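PDB 2WSM: hydrogenase expression/formation protein (HypB) from Archaeoglobus fulgidus, which binds and probably hydrolyses GTP as a hydrogenase maturation factor of the G3E GTPase family, dimerises in a GTP-dependent way, and probably binds nickel and zinc. Local coordinates for residues 31-36 / 109-114; 51-56 / 200-205; 82-87 / 103-108; 131-136 / 155-160; 163-168 / 192-197. One frame throughout, in Å; residues are numbered along the deposited sequence.

Contact 1. Residues 31-36 / 109-114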
# COMPACT_ATOMS: atom_id res chain seq x y z
N VAL A 31 -18.07 -11.75 -13.79
CA VAL A 31 -17.69 -10.40 -13.37
C VAL A 31 -17.01 -10.47 -12.01
O VAL A 31 -17.57 -11.02 -11.07
CB VAL A 31 -18.90 -9.45 -13.33
CG1 VAL A 31 -18.52 -8.12 -12.67
CG2 VAL A 31 -19.44 -9.21 -14.73
N ALA A 32 -15.80 -9.94 -11.93
CA ALA A 32 -15.02 -10.01 -10.70
C ALA A 32 -14.88 -8.65 -10.01
O ALA A 32 -14.58 -7.63 -10.66
CB ALA A 32 -13.64 -10.61 -10.96
N VAL A 33 -15.08 -8.65 -8.70
CA VAL A 33 -15.00 -7.44 -7.89
C VAL A 33 -13.88 -7.58 -6.86
O VAL A 33 -13.89 -8.50 -6.03
CB VAL A 33 -16.32 -7.19 -7.15
CG1 VAL A 33 -16.25 -5.87 -6.36
CG2 VAL A 33 -17.47 -7.19 -8.13
N ASN A 34 -12.92 -6.67 -6.93
CA ASN A 34 -11.83 -6.59 -5.98
C ASN A 34 -12.30 -5.74 -4.80
O ASN A 34 -12.45 -4.52 -4.93
CB ASN A 34 -10.62 -5.95 -6.68
CG ASN A 34 -9.45 -5.72 -5.74
OD1 ASN A 34 -9.45 -6.15 -4.60
ND2 ASN A 34 -8.43 -5.03 -6.25
N ILE A 35 -12.55 -6.37 -3.66
CA ILE A 35 -13.09 -5.64 -2.51
C ILE A 35 -12.03 -5.34 -1.49
O ILE A 35 -11.55 -6.23 -0.78
CB ILE A 35 -14.27 -6.37 -1.84
CG1 ILE A 35 -15.40 -6.58 -2.85
CG2 ILE A 35 -14.75 -5.58 -0.60
CD1 ILE A 35 -16.42 -7.59 -2.42
N MET A 36 -11.68 -4.07 -1.40
CA MET A 36 -10.57 -3.63 -0.57
C MET A 36 -11.06 -2.94 0.70
O MET A 36 -12.20 -2.47 0.76
CB MET A 36 -9.65 -2.71 -1.37
CG MET A 36 -8.77 -3.43 -2.38
SD MET A 36 -8.05 -2.33 -3.62
CE MET A 36 -9.47 -2.07 -4.68
N CYS A 109 -19.13 -19.15 -12.15
CA CYS A 109 -19.85 -18.12 -11.40
C CYS A 109 -20.13 -16.90 -12.27
O CYS A 109 -19.32 -16.52 -13.11
CB CYS A 109 -19.06 -17.72 -10.15
SG CYS A 109 -18.58 -19.08 -9.03
N ASP A 110 -21.29 -16.29 -12.07
CA ASP A 110 -21.61 -15.03 -12.72
C ASP A 110 -20.81 -13.91 -12.07
O ASP A 110 -20.34 -12.99 -12.73
CB ASP A 110 -23.10 -14.72 -12.60
CG ASP A 110 -23.98 -15.86 -13.07
OD1 ASP A 110 -23.57 -16.56 -14.02
OD2 ASP A 110 -25.06 -16.06 -12.48
N LEU A 111 -20.67 -14.01 -10.76
CA LEU A 111 -20.06 -12.95 -9.97
C LEU A 111 -19.03 -13.55 -9.03
O LEU A 111 -19.34 -14.45 -8.25
CB LEU A 111 -21.15 -12.23 -9.18
CG LEU A 111 -20.74 -11.12 -8.22
CD1 LEU A 111 -20.22 -9.91 -8.98
CD2 LEU A 111 -21.91 -10.73 -7.32
N LEU A 112 -17.80 -13.05 -9.12
CA LEU A 112 -16.71 -13.47 -8.25
C LEU A 112 -16.29 -12.35 -7.30
O LEU A 112 -15.69 -11.35 -7.72
CB LEU A 112 -15.50 -13.90 -9.08
CG LEU A 112 -14.28 -14.34 -8.28
CD1 LEU A 112 -14.61 -15.56 -7.44
CD2 LEU A 112 -13.13 -14.64 -9.21
N LEU A 113 -16.61 -12.52 -6.03
CA LEU A 113 -16.28 -11.53 -5.01
C LEU A 113 -14.90 -11.80 -4.41
O LEU A 113 -14.67 -12.82 -3.77
CB LEU A 113 -17.36 -11.50 -3.93
CG LEU A 113 -18.73 -11.15 -4.51
CD1 LEU A 113 -19.86 -11.30 -3.49
CD2 LEU A 113 -18.72 -9.76 -5.11
N ILE A 114 -13.97 -10.88 -4.65
CA ILE A 114 -12.60 -11.04 -4.20
C ILE A 114 -12.26 -10.10 -3.04
O ILE A 114 -12.13 -8.88 -3.21
CB ILE A 114 -11.60 -10.82 -5.35
CG1 ILE A 114 -11.96 -11.71 -6.55
CG2 ILE A 114 -10.18 -11.10 -4.87
CD1 ILE A 114 -10.95 -11.65 -7.69
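I35 N donates to I114 O at 2.6 Å, the shortest of five main-chain hydrogen bonds, four of them nearly straight, that join residues 31-36 to residues 109-114. The ladder opens at V31 N, which gives to D110 O, and then alternates: V31 O accepts from L112 N, V33 N gives to L112 O, and V33 O accepts the more bent bond from I114 N. I114 CB sits 3.3 Å from V33 O. L111 CD1 leans on V33 CG2 at 4.0 Å. L113 CG is anti to the carbonyl carbon (chi1 -60°), and CD2 lies beside V33 CB and 4.2 Å from I35 CD1. Helices 43-54 and 201-212 pack on this side. On the other face A32 CB touches L112 CB, while the buried amide of N34 turns to E130 and N116. The strands run parallel, their axes 15° apart, as in the central sheet of P-loop NTPases, where the strand holding residues 31-36 leads into a loop that fits the Walker A pattern.

Contact 2. Residues 51-56 / 200-205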
# COMPACT_ATOMS: atom_id res chain seq x y z
N ILE A 51 -24.50 -12.85 -0.70
CA ILE A 51 -24.77 -14.23 -1.07
C ILE A 51 -26.18 -14.61 -0.63
O ILE A 51 -26.92 -15.27 -1.36
CB ILE A 51 -23.71 -15.16 -0.46
CG1 ILE A 51 -22.36 -14.91 -1.13
CG2 ILE A 51 -24.13 -16.62 -0.59
CD1 ILE A 51 -21.19 -15.46 -0.37
N GLU A 52 -26.56 -14.16 0.56
CA GLU A 52 -27.87 -14.47 1.13
C GLU A 52 -29.01 -13.84 0.34
O GLU A 52 -30.07 -14.44 0.18
CB GLU A 52 -27.93 -14.06 2.59
CG GLU A 52 -27.23 -15.04 3.52
CD GLU A 52 -26.72 -14.40 4.79
OE1 GLU A 52 -27.34 -13.44 5.28
OE2 GLU A 52 -25.68 -14.88 5.30
N ARG A 53 -28.78 -12.63 -0.15
CA ARG A 53 -29.84 -11.87 -0.81
C ARG A 53 -30.08 -12.29 -2.27
O ARG A 53 -31.22 -12.43 -2.70
CB ARG A 53 -29.58 -10.37 -0.71
CG ARG A 53 -30.38 -9.52 -1.69
CD ARG A 53 -31.86 -9.48 -1.35
NE ARG A 53 -32.11 -8.94 -0.02
CZ ARG A 53 -32.37 -7.66 0.24
NH1 ARG A 53 -32.57 -7.26 1.49
NH2 ARG A 53 -32.42 -6.77 -0.75
N ILE A 54 -29.01 -12.49 -3.03
CA ILE A 54 -29.15 -12.79 -4.45
C ILE A 54 -28.50 -14.10 -4.90
O ILE A 54 -28.40 -14.36 -6.09
CB ILE A 54 -28.59 -11.64 -5.34
CG1 ILE A 54 -27.13 -11.36 -4.97
CG2 ILE A 54 -29.45 -10.38 -5.23
CD1 ILE A 54 -26.41 -10.47 -5.97
N GLY A 55 -28.06 -14.91 -3.94
CA GLY A 55 -27.39 -16.16 -4.25
C GLY A 55 -28.24 -17.16 -5.03
O GLY A 55 -27.72 -18.01 -5.75
N ASN A 56 -29.56 -17.05 -4.88
CA ASN A 56 -30.48 -17.93 -5.59
C ASN A 56 -30.71 -17.51 -7.05
O ASN A 56 -30.98 -18.35 -7.91
CB ASN A 56 -31.82 -18.01 -4.86
CG ASN A 56 -31.72 -18.75 -3.53
OD1 ASN A 56 -30.93 -19.69 -3.38
ND2 ASN A 56 -32.51 -18.33 -2.55
N GLY A 200 -28.49 1.35 2.83
CA GLY A 200 -27.54 1.29 1.73
C GLY A 200 -27.45 -0.05 1.02
O GLY A 200 -26.87 -0.14 -0.07
N PHE A 201 -28.04 -1.08 1.61
CA PHE A 201 -27.88 -2.44 1.11
C PHE A 201 -28.49 -2.63 -0.28
O PHE A 201 -27.86 -3.18 -1.18
CB PHE A 201 -28.45 -3.47 2.08
CG PHE A 201 -28.13 -4.90 1.72
CD1 PHE A 201 -26.82 -5.37 1.78
CD2 PHE A 201 -29.12 -5.77 1.30
CE1 PHE A 201 -26.52 -6.68 1.44
CE2 PHE A 201 -28.83 -7.08 0.96
CZ PHE A 201 -27.52 -7.54 1.03
N GLU A 202 -29.73 -2.17 -0.43
CA GLU A 202 -30.42 -2.26 -1.71
C GLU A 202 -29.63 -1.53 -2.78
O GLU A 202 -29.53 -1.98 -3.92
CB GLU A 202 -31.82 -1.67 -1.59
CG GLU A 202 -32.64 -2.25 -0.45
CD GLU A 202 -33.20 -3.63 -0.76
OE1 GLU A 202 -32.77 -4.26 -1.76
OE2 GLU A 202 -34.09 -4.08 -0.00
N GLU A 203 -29.08 -0.38 -2.40
CA GLU A 203 -28.24 0.38 -3.32
C GLU A 203 -27.07 -0.48 -3.77
O GLU A 203 -26.74 -0.52 -4.96
CB GLU A 203 -27.75 1.66 -2.65
CG GLU A 203 -26.87 2.52 -3.53
CD GLU A 203 -26.79 3.98 -3.06
OE1 GLU A 203 -26.98 4.24 -1.85
OE2 GLU A 203 -26.53 4.86 -3.91
N TRP A 204 -26.44 -1.18 -2.82
CA TRP A 204 -25.32 -2.07 -3.11
C TRP A 204 -25.73 -3.16 -4.07
O TRP A 204 -25.05 -3.44 -5.06
CB TRP A 204 -24.78 -2.68 -1.81
CG TRP A 204 -23.94 -3.92 -1.98
CD1 TRP A 204 -24.30 -5.19 -1.67
CD2 TRP A 204 -22.60 -4.00 -2.50
NE1 TRP A 204 -23.27 -6.06 -1.96
CE2 TRP A 204 -22.22 -5.35 -2.48
CE3 TRP A 204 -21.69 -3.05 -3.00
CZ2 TRP A 204 -20.96 -5.79 -2.91
CZ3 TRP A 204 -20.44 -3.49 -3.43
CH2 TRP A 204 -20.09 -4.84 -3.39
N ILE A 205 -26.87 -3.78 -3.78
CA ILE A 205 -27.37 -4.88 -4.60
C ILE A 205 -27.67 -4.37 -6.00
O ILE A 205 -27.30 -5.01 -6.99
CB ILE A 205 -28.62 -5.51 -3.97
CG1 ILE A 205 -28.26 -6.22 -2.67
CG2 ILE A 205 -29.28 -6.47 -4.95
CD1 ILE A 205 -27.54 -7.54 -2.86
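R53 and F201 run antiparallel beside one another, the guanidinium and ring planes standing 84° apart. The geometry is edge-to-face: F201 presents CE2 to the guanidinium, above its centre, with R53 CZ 3.7 Å from that carbon. R53 CG lies anti to the backbone N (chi1 163°), against I205 CD1 at 3.7 Å; the chain then bends at chi2 and chi3, and the guanidinium lies by the ring edge. Beyond it, R53 NH2 forms a salt bridge to E202 OE1 at 2.7 Å, the two side chains crossing at about a right angle. The oxygen lies in the guanidinium plane, yet the nitrogen meets it from above the carboxylate plane, and the bond is bent. Two helices on one side of the P-loop NTPase sheet meet here, the end of 43-54 and the start of 201-212, with G200 as N-cap of the latter. An alanine in place of R53 would probably leave E202 without its charge partner and the F201 edge less covered. I205 CG1 lies over one face of F201 near its rim. I54 and I205 meet tip to tip, their CG2 atoms 3.9 Å apart. Nearby, W204 NE1 bonds T50 OG1, and R49 makes a cation-pi contact with F201.

Contact 3. Residues 82-87 / 103-108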
# COMPACT_ATOMS: atom_id res chain seq x y z
N LYS A 82 -19.26 -21.81 -3.93
CA LYS A 82 -17.83 -22.11 -3.99
C LYS A 82 -17.07 -21.01 -3.27
O LYS A 82 -17.27 -19.83 -3.53
CB LYS A 82 -17.38 -22.21 -5.45
CG LYS A 82 -18.12 -23.25 -6.27
CD LYS A 82 -17.64 -23.25 -7.72
CE LYS A 82 -18.25 -24.40 -8.51
NZ LYS A 82 -19.74 -24.32 -8.56
N ALA A 83 -16.18 -21.40 -2.36
CA ALA A 83 -15.41 -20.44 -1.58
C ALA A 83 -14.06 -21.01 -1.21
O ALA A 83 -13.88 -22.23 -1.13
CB ALA A 83 -16.17 -20.04 -0.34
N GLU A 84 -13.09 -20.13 -0.97
CA GLU A 84 -11.78 -20.59 -0.54
C GLU A 84 -10.89 -19.47 -0.02
O GLU A 84 -10.96 -18.33 -0.51
CB GLU A 84 -11.08 -21.33 -1.68
CG GLU A 84 -10.75 -20.46 -2.86
CD GLU A 84 -10.01 -21.22 -3.93
OE1 GLU A 84 -10.19 -22.46 -4.00
OE2 GLU A 84 -9.23 -20.59 -4.68
N ALA A 85 -10.08 -19.80 0.98
CA ALA A 85 -9.07 -18.90 1.48
C ALA A 85 -7.99 -18.76 0.42
O ALA A 85 -7.60 -19.74 -0.21
CB ALA A 85 -8.47 -19.44 2.78
N ILE A 86 -7.54 -17.54 0.20
CA ILE A 86 -6.37 -17.30 -0.63
C ILE A 86 -5.17 -17.28 0.29
O ILE A 86 -5.19 -16.60 1.32
CB ILE A 86 -6.47 -15.95 -1.36
CG1 ILE A 86 -7.71 -15.92 -2.25
CG2 ILE A 86 -5.20 -15.69 -2.18
CD1 ILE A 86 -8.28 -14.53 -2.43
N SER A 87 -4.14 -18.04 -0.05
CA SER A 87 -2.89 -17.98 0.71
C SER A 87 -2.08 -16.80 0.22
O SER A 87 -1.67 -16.76 -0.94
CB SER A 87 -2.09 -19.27 0.54
OG SER A 87 -2.96 -20.38 0.45
N LEU A 103 -8.85 -19.08 -10.71
CA LEU A 103 -9.99 -18.60 -11.48
C LEU A 103 -10.80 -19.70 -12.17
O LEU A 103 -12.02 -19.60 -12.28
CB LEU A 103 -9.53 -17.57 -12.51
CG LEU A 103 -9.13 -16.22 -11.88
CD1 LEU A 103 -8.68 -15.24 -12.94
CD2 LEU A 103 -10.31 -15.67 -11.10
N LYS A 104 -10.13 -20.76 -12.62
CA LYS A 104 -10.81 -21.83 -13.35
C LYS A 104 -11.92 -22.49 -12.52
O LYS A 104 -13.01 -22.74 -13.01
CB LYS A 104 -9.81 -22.87 -13.85
CG LYS A 104 -8.57 -22.25 -14.50
CD LYS A 104 -7.81 -23.24 -15.38
CE LYS A 104 -8.51 -23.44 -16.72
NZ LYS A 104 -7.69 -24.24 -17.68
N LYS A 105 -11.62 -22.74 -11.24
CA LYS A 105 -12.60 -23.31 -10.33
C LYS A 105 -13.83 -22.43 -10.23
O LYS A 105 -14.92 -22.90 -9.89
CB LYS A 105 -11.97 -23.53 -8.96
CG LYS A 105 -12.95 -23.61 -7.79
CD LYS A 105 -12.22 -23.88 -6.47
CE LYS A 105 -13.10 -23.63 -5.26
NZ LYS A 105 -13.69 -24.89 -4.71
N PHE A 106 -13.67 -21.15 -10.54
CA PHE A 106 -14.78 -20.20 -10.45
C PHE A 106 -15.35 -19.78 -11.82
O PHE A 106 -16.16 -18.86 -11.91
CB PHE A 106 -14.36 -18.97 -9.65
CG PHE A 106 -14.05 -19.26 -8.21
CD1 PHE A 106 -12.75 -19.54 -7.81
CD2 PHE A 106 -15.05 -19.24 -7.25
CE1 PHE A 106 -12.46 -19.81 -6.49
CE2 PHE A 106 -14.76 -19.50 -5.92
CZ PHE A 106 -13.46 -19.79 -5.54
N SER A 107 -14.94 -20.47 -12.88
CA SER A 107 -15.37 -20.13 -14.23
C SER A 107 -16.89 -20.21 -14.41
O SER A 107 -17.46 -19.59 -15.31
CB SER A 107 -14.66 -21.01 -15.27
OG SER A 107 -15.17 -22.34 -15.23
N ASP A 108 -17.55 -20.96 -13.53
CA ASP A 108 -19.01 -21.12 -13.61
C ASP A 108 -19.81 -20.09 -12.81
O ASP A 108 -21.04 -20.14 -12.79
CB ASP A 108 -19.41 -22.54 -13.20
CG ASP A 108 -19.02 -22.86 -11.77
OD1 ASP A 108 -19.72 -22.39 -10.84
OD2 ASP A 108 -18.01 -23.57 -11.57
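K82 and D108 meet tip to tip, and K82 NZ closes a salt bridge to D108 OD1 at 3.0 Å. The nitrogen comes from the syn side of the carboxylate, 31° out of its plane. Beyond CG the lysine runs extended to CE and turns at the last torsion (chi4 61°), which places NZ beside the acid. On the way its CD passes K105 O at 3.5 Å. An alanine in place of K82 would probably leave D108 without its close positive partner and K105 O without the methylene lying against it. The F106 ring enters between K82 and E84 edge first. Its CE2 lies 3.5 Å from K82 O, and its CZ is 3.9 Å from E84 CG, both partners near the ring plane. The E84 carboxylate stands almost perpendicular to the ring, at 86°. K105 CG rests over one ring face, towards the rim, while K105 CE passes 3.4 Å from E84 OE1. That oxygen forms its salt bridge with R102 instead, K105 NZ staying 4.3 Å from E84 OE1. K59 adds a second positive charge, close to K82 NZ and weakly paired with D108. F106 packs inward on L112 and M63 of two sheet strands. Strand 82-85, outermost on this side of the sheet within the chain, is bonded to strand 60-64, and its A83 packs against helix 70-77.

Contact 4. Residues 131-136 / 155-160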
# COMPACT_ATOMS: atom_id res chain seq x y z
N ASN A 131 -12.93 -6.62 -12.86
CA ASN A 131 -13.84 -5.69 -13.53
C ASN A 131 -14.09 -4.39 -12.74
O ASN A 131 -14.16 -3.31 -13.32
CB ASN A 131 -15.20 -6.37 -13.80
CG ASN A 131 -15.07 -7.65 -14.61
OD1 ASN A 131 -14.41 -8.61 -14.19
ND2 ASN A 131 -15.70 -7.68 -15.78
N TYR A 132 -14.23 -4.51 -11.43
CA TYR A 132 -14.52 -3.35 -10.58
C TYR A 132 -13.78 -3.38 -9.25
O TYR A 132 -13.49 -4.44 -8.71
CB TYR A 132 -16.03 -3.23 -10.32
CG TYR A 132 -16.82 -3.10 -11.59
CD1 TYR A 132 -17.27 -4.23 -12.27
CD2 TYR A 132 -17.09 -1.85 -12.14
CE1 TYR A 132 -17.98 -4.12 -13.44
CE2 TYR A 132 -17.80 -1.73 -13.32
CZ TYR A 132 -18.24 -2.87 -13.97
OH TYR A 132 -18.95 -2.76 -15.14
N ARG A 133 -13.50 -2.19 -8.73
CA ARG A 133 -12.83 -2.05 -7.45
C ARG A 133 -13.78 -1.41 -6.45
O ARG A 133 -14.38 -0.37 -6.72
CB ARG A 133 -11.59 -1.18 -7.61
CG ARG A 133 -10.37 -1.89 -8.19
CD ARG A 133 -9.77 -1.13 -9.38
NE ARG A 133 -10.39 -1.58 -10.62
CZ ARG A 133 -9.79 -2.33 -11.54
NH1 ARG A 133 -8.52 -2.69 -11.38
NH2 ARG A 133 -10.44 -2.70 -12.63
N VAL A 134 -13.93 -2.05 -5.30
CA VAL A 134 -14.69 -1.46 -4.22
C VAL A 134 -13.74 -1.23 -3.04
O VAL A 134 -12.89 -2.07 -2.73
CB VAL A 134 -15.90 -2.33 -3.82
CG1 VAL A 134 -16.64 -1.72 -2.63
CG2 VAL A 134 -16.84 -2.49 -5.00
N VAL A 135 -13.88 -0.08 -2.41
CA VAL A 135 -13.10 0.23 -1.23
C VAL A 135 -14.05 0.52 -0.09
O VAL A 135 -14.87 1.43 -0.18
CB VAL A 135 -12.15 1.44 -1.44
CG1 VAL A 135 -11.31 1.66 -0.19
CG2 VAL A 135 -11.25 1.21 -2.64
N MET A 136 -13.95 -0.29 0.96
CA MET A 136 -14.83 -0.20 2.10
C MET A 136 -14.12 0.44 3.28
O MET A 136 -12.98 0.09 3.58
CB MET A 136 -15.31 -1.60 2.51
CG MET A 136 -16.20 -2.28 1.48
SD MET A 136 -16.82 -3.87 2.06
CE MET A 136 -17.87 -3.36 3.42
N VAL A 155 -8.64 4.61 -6.68
CA VAL A 155 -8.76 3.50 -7.62
C VAL A 155 -10.16 2.89 -7.61
O VAL A 155 -10.50 2.07 -8.46
CB VAL A 155 -7.67 2.40 -7.40
CG1 VAL A 155 -6.28 3.03 -7.36
CG2 VAL A 155 -7.94 1.61 -6.12
N ALA A 156 -10.97 3.31 -6.64
CA ALA A 156 -12.29 2.74 -6.44
C ALA A 156 -13.31 3.15 -7.51
O ALA A 156 -13.31 4.29 -7.99
CB ALA A 156 -12.81 3.10 -5.07
N ASP A 157 -14.17 2.21 -7.89
CA ASP A 157 -15.33 2.50 -8.72
C ASP A 157 -16.51 2.78 -7.80
O ASP A 157 -17.45 3.49 -8.16
CB ASP A 157 -15.67 1.30 -9.60
CG ASP A 157 -14.59 1.00 -10.61
OD1 ASP A 157 -14.32 1.88 -11.46
OD2 ASP A 157 -14.01 -0.10 -10.55
N LEU A 158 -16.45 2.20 -6.61
CA LEU A 158 -17.49 2.37 -5.61
C LEU A 158 -16.82 2.40 -4.25
O LEU A 158 -15.94 1.59 -3.96
CB LEU A 158 -18.52 1.23 -5.69
CG LEU A 158 -19.83 1.40 -4.92
CD1 LEU A 158 -20.93 0.48 -5.47
CD2 LEU A 158 -19.64 1.16 -3.44
N ILE A 159 -17.22 3.35 -3.43
CA ILE A 159 -16.66 3.51 -2.10
C ILE A 159 -17.78 3.30 -1.09
O ILE A 159 -18.84 3.94 -1.18
CB ILE A 159 -16.05 4.90 -1.91
CG1 ILE A 159 -14.85 5.09 -2.86
CG2 ILE A 159 -15.67 5.13 -0.46
CD1 ILE A 159 -14.23 6.49 -2.83
N VAL A 160 -17.56 2.40 -0.14
CA VAL A 160 -18.56 2.11 0.87
C VAL A 160 -18.16 2.67 2.22
O VAL A 160 -17.13 2.28 2.79
CB VAL A 160 -18.83 0.60 1.01
CG1 VAL A 160 -19.93 0.34 2.05
CG2 VAL A 160 -19.19 -0.01 -0.33
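V134, V135 and M136 pair with L158, I159 and V160 as parallel strands whose axes lie 20° apart, V135 N giving to L158 O and V135 O receiving V160 N. The two strands follow one another through helices 145-148 and 150-154, a beta-alpha-beta crossover of the P-loop NTPase sheet. Where the second strand begins, R133 O accepts from D157 N at 2.8 Å and only weakly from L158 N. D157 CG lies anti to the carbonyl carbon (chi1 -65°), from where OD2 takes R133 N at 2.8 Å through its anti lone pair. R133 NE makes a long salt bridge of 3.9 Å to D157 OD2; its NH1 is paired with E130. The Y132 ring and D157 side chain cross at about a right angle. V134 CG1 meets V160 CG2 at 3.8 Å and M136 lies beside V160; on this face W204 covers V134, F207 covers L158, and helix 43-54 meets M136. On the other face, beneath F153, V135 CG2 presses unusually tightly against A156 CB at 3.5 Å.

Contact 5. Residues 163-168 / 192-197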
# COMPACT_ATOMS: atom_id res chain seq x y z
N LYS A 163 -21.06 0.89 8.58
CA LYS A 163 -21.44 0.94 9.99
C LYS A 163 -21.79 2.37 10.40
O LYS A 163 -21.45 2.81 11.50
CB LYS A 163 -20.32 0.38 10.88
CG LYS A 163 -19.95 -1.07 10.60
CD LYS A 163 -18.89 -1.60 11.57
CE LYS A 163 -18.12 -2.77 10.95
NZ LYS A 163 -17.43 -3.64 11.96
N VAL A 164 -22.48 3.09 9.52
CA VAL A 164 -22.80 4.50 9.79
C VAL A 164 -23.68 4.72 11.03
O VAL A 164 -23.58 5.76 11.69
CB VAL A 164 -23.44 5.20 8.57
CG1 VAL A 164 -22.53 5.10 7.36
CG2 VAL A 164 -24.81 4.61 8.27
N ALA A 165 -24.53 3.75 11.36
CA ALA A 165 -25.39 3.88 12.53
C ALA A 165 -24.59 3.93 13.84
O ALA A 165 -25.15 4.16 14.91
CB ALA A 165 -26.44 2.77 12.58
N LEU A 166 -23.28 3.72 13.74
CA LEU A 166 -22.40 3.87 14.89
C LEU A 166 -21.67 5.21 14.85
O LEU A 166 -20.89 5.53 15.75
CB LEU A 166 -21.39 2.73 14.96
CG LEU A 166 -21.96 1.32 15.13
CD1 LEU A 166 -20.85 0.30 15.32
CD2 LEU A 166 -22.94 1.27 16.29
N ALA A 167 -21.92 5.99 13.80
CA ALA A 167 -21.22 7.26 13.58
C ALA A 167 -21.21 8.14 14.83
O ALA A 167 -20.15 8.44 15.38
CB ALA A 167 -21.84 8.02 12.42
N GLU A 168 -22.40 8.54 15.25
CA GLU A 168 -22.56 9.40 16.41
C GLU A 168 -21.84 8.82 17.62
O GLU A 168 -21.03 9.49 18.25
CB GLU A 168 -24.05 9.59 16.72
CG GLU A 168 -24.38 10.96 17.27
CD GLU A 168 -23.96 12.07 16.32
OE1 GLU A 168 -24.59 12.22 15.26
OE2 GLU A 168 -22.99 12.79 16.64
N GLU A 192 -23.57 5.00 1.75
CA GLU A 192 -23.51 5.02 3.20
C GLU A 192 -24.25 3.80 3.70
O GLU A 192 -25.44 3.63 3.42
CB GLU A 192 -24.15 6.29 3.74
CG GLU A 192 -23.57 7.57 3.17
CD GLU A 192 -24.43 8.77 3.50
OE1 GLU A 192 -24.72 8.98 4.70
OE2 GLU A 192 -24.84 9.48 2.55
N MET A 193 -23.57 2.94 4.44
CA MET A 193 -24.12 1.62 4.69
C MET A 193 -24.12 1.24 6.16
O MET A 193 -23.18 1.54 6.90
CB MET A 193 -23.37 0.56 3.87
CG MET A 193 -23.90 -0.87 4.03
SD MET A 193 -22.92 -2.08 3.11
CE MET A 193 -23.44 -1.76 1.44
N ASP A 194 -25.20 0.58 6.57
CA ASP A 194 -25.26 -0.06 7.87
C ASP A 194 -26.09 -1.33 7.72
O ASP A 194 -27.32 -1.27 7.62
CB ASP A 194 -25.88 0.86 8.91
CG ASP A 194 -25.82 0.28 10.30
OD1 ASP A 194 -26.84 -0.25 10.76
OD2 ASP A 194 -24.74 0.34 10.93
N LEU A 195 -25.42 -2.47 7.68
CA LEU A 195 -26.11 -3.74 7.42
C LEU A 195 -27.17 -4.05 8.48
O LEU A 195 -28.24 -4.56 8.16
CB LEU A 195 -25.10 -4.88 7.26
CG LEU A 195 -24.31 -4.82 5.94
CD1 LEU A 195 -23.31 -5.98 5.80
CD2 LEU A 195 -25.26 -4.80 4.75
N LYS A 196 -26.88 -3.71 9.73
CA LYS A 196 -27.83 -3.91 10.82
C LYS A 196 -29.19 -3.29 10.50
O LYS A 196 -30.22 -3.95 10.59
CB LYS A 196 -27.30 -3.32 12.13
CG LYS A 196 -26.03 -3.98 12.66
CD LYS A 196 -25.53 -3.28 13.93
CE LYS A 196 -25.18 -1.81 13.68
NZ LYS A 196 -23.95 -1.62 12.85
N THR A 197 -29.17 -2.02 10.11
CA THR A 197 -30.40 -1.29 9.83
C THR A 197 -30.81 -1.42 8.36
O THR A 197 -31.86 -0.90 7.96
CB THR A 197 -30.26 0.20 10.19
OG1 THR A 197 -29.41 0.85 9.23
CG2 THR A 197 -29.66 0.36 11.58
O HOH W 1 -22.52 -2.14 8.00
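V164 N donates to M193 O at 3.1 Å in an almost straight bond (171°), the donor 31° out of the carbonyl plane. This joins two loops at the ends of adjacent sheet strands. N162 and K163 begin the first, which is consistent with the position of the NKxD guanine-recognition motif of GTPases, although its fourth place is A165 here. K163 N lies 2.8 Å from M193 O, but the angle is too poor for a hydrogen bond. A water accepts weakly from it and takes L195 N at 2.9 Å. The D194 carboxylate gathers four donors. Its OD1 accepts T197 N at 3.0 Å, an Asx motif, and T197 OG1 at 3.2 Å, the two approaching the anti side from opposite faces of the carboxylate. OD2 makes a salt bridge with K196 NZ at 2.9 Å on the syn side and receives A165 N weakly. CG stands anti to the backbone N (chi1 -173°), directed at A165; the bonds at both oxygens hold the carboxylate's rotation. K163 NZ makes a weak bond to G40 O in the putative P-loop. V164 CG1 rests on E192 CB at 4.1 Å. A165 CB lies flush against the carboxylate, 3.4 Å from D194 OD2.

Overall arrangement
From the N terminus, the strand beginning at residue 31 opens contact 1, and the helix after it opens contact 2. Contact 3 then opens and closes inside the loop that contact 1 completes at residues 109-114, and F106 of contact 3 touches L112 of contact 1. Contacts 4 and 5 follow in series; contacts 3, 4 and 5 all lie within the long loop of contact 2, which crosses contact 1 and closes at residues 200-205. Contacts 1 and 4 join through M36, probably hydrogen-bonded to V134 and M136. The last helix ties contact 2 to contacts 4 and 5: W204 packs on V134 and M193, and F201 on L195. Contacts 3 and 5 mark opposite flanks, their centres about 31 Å apart.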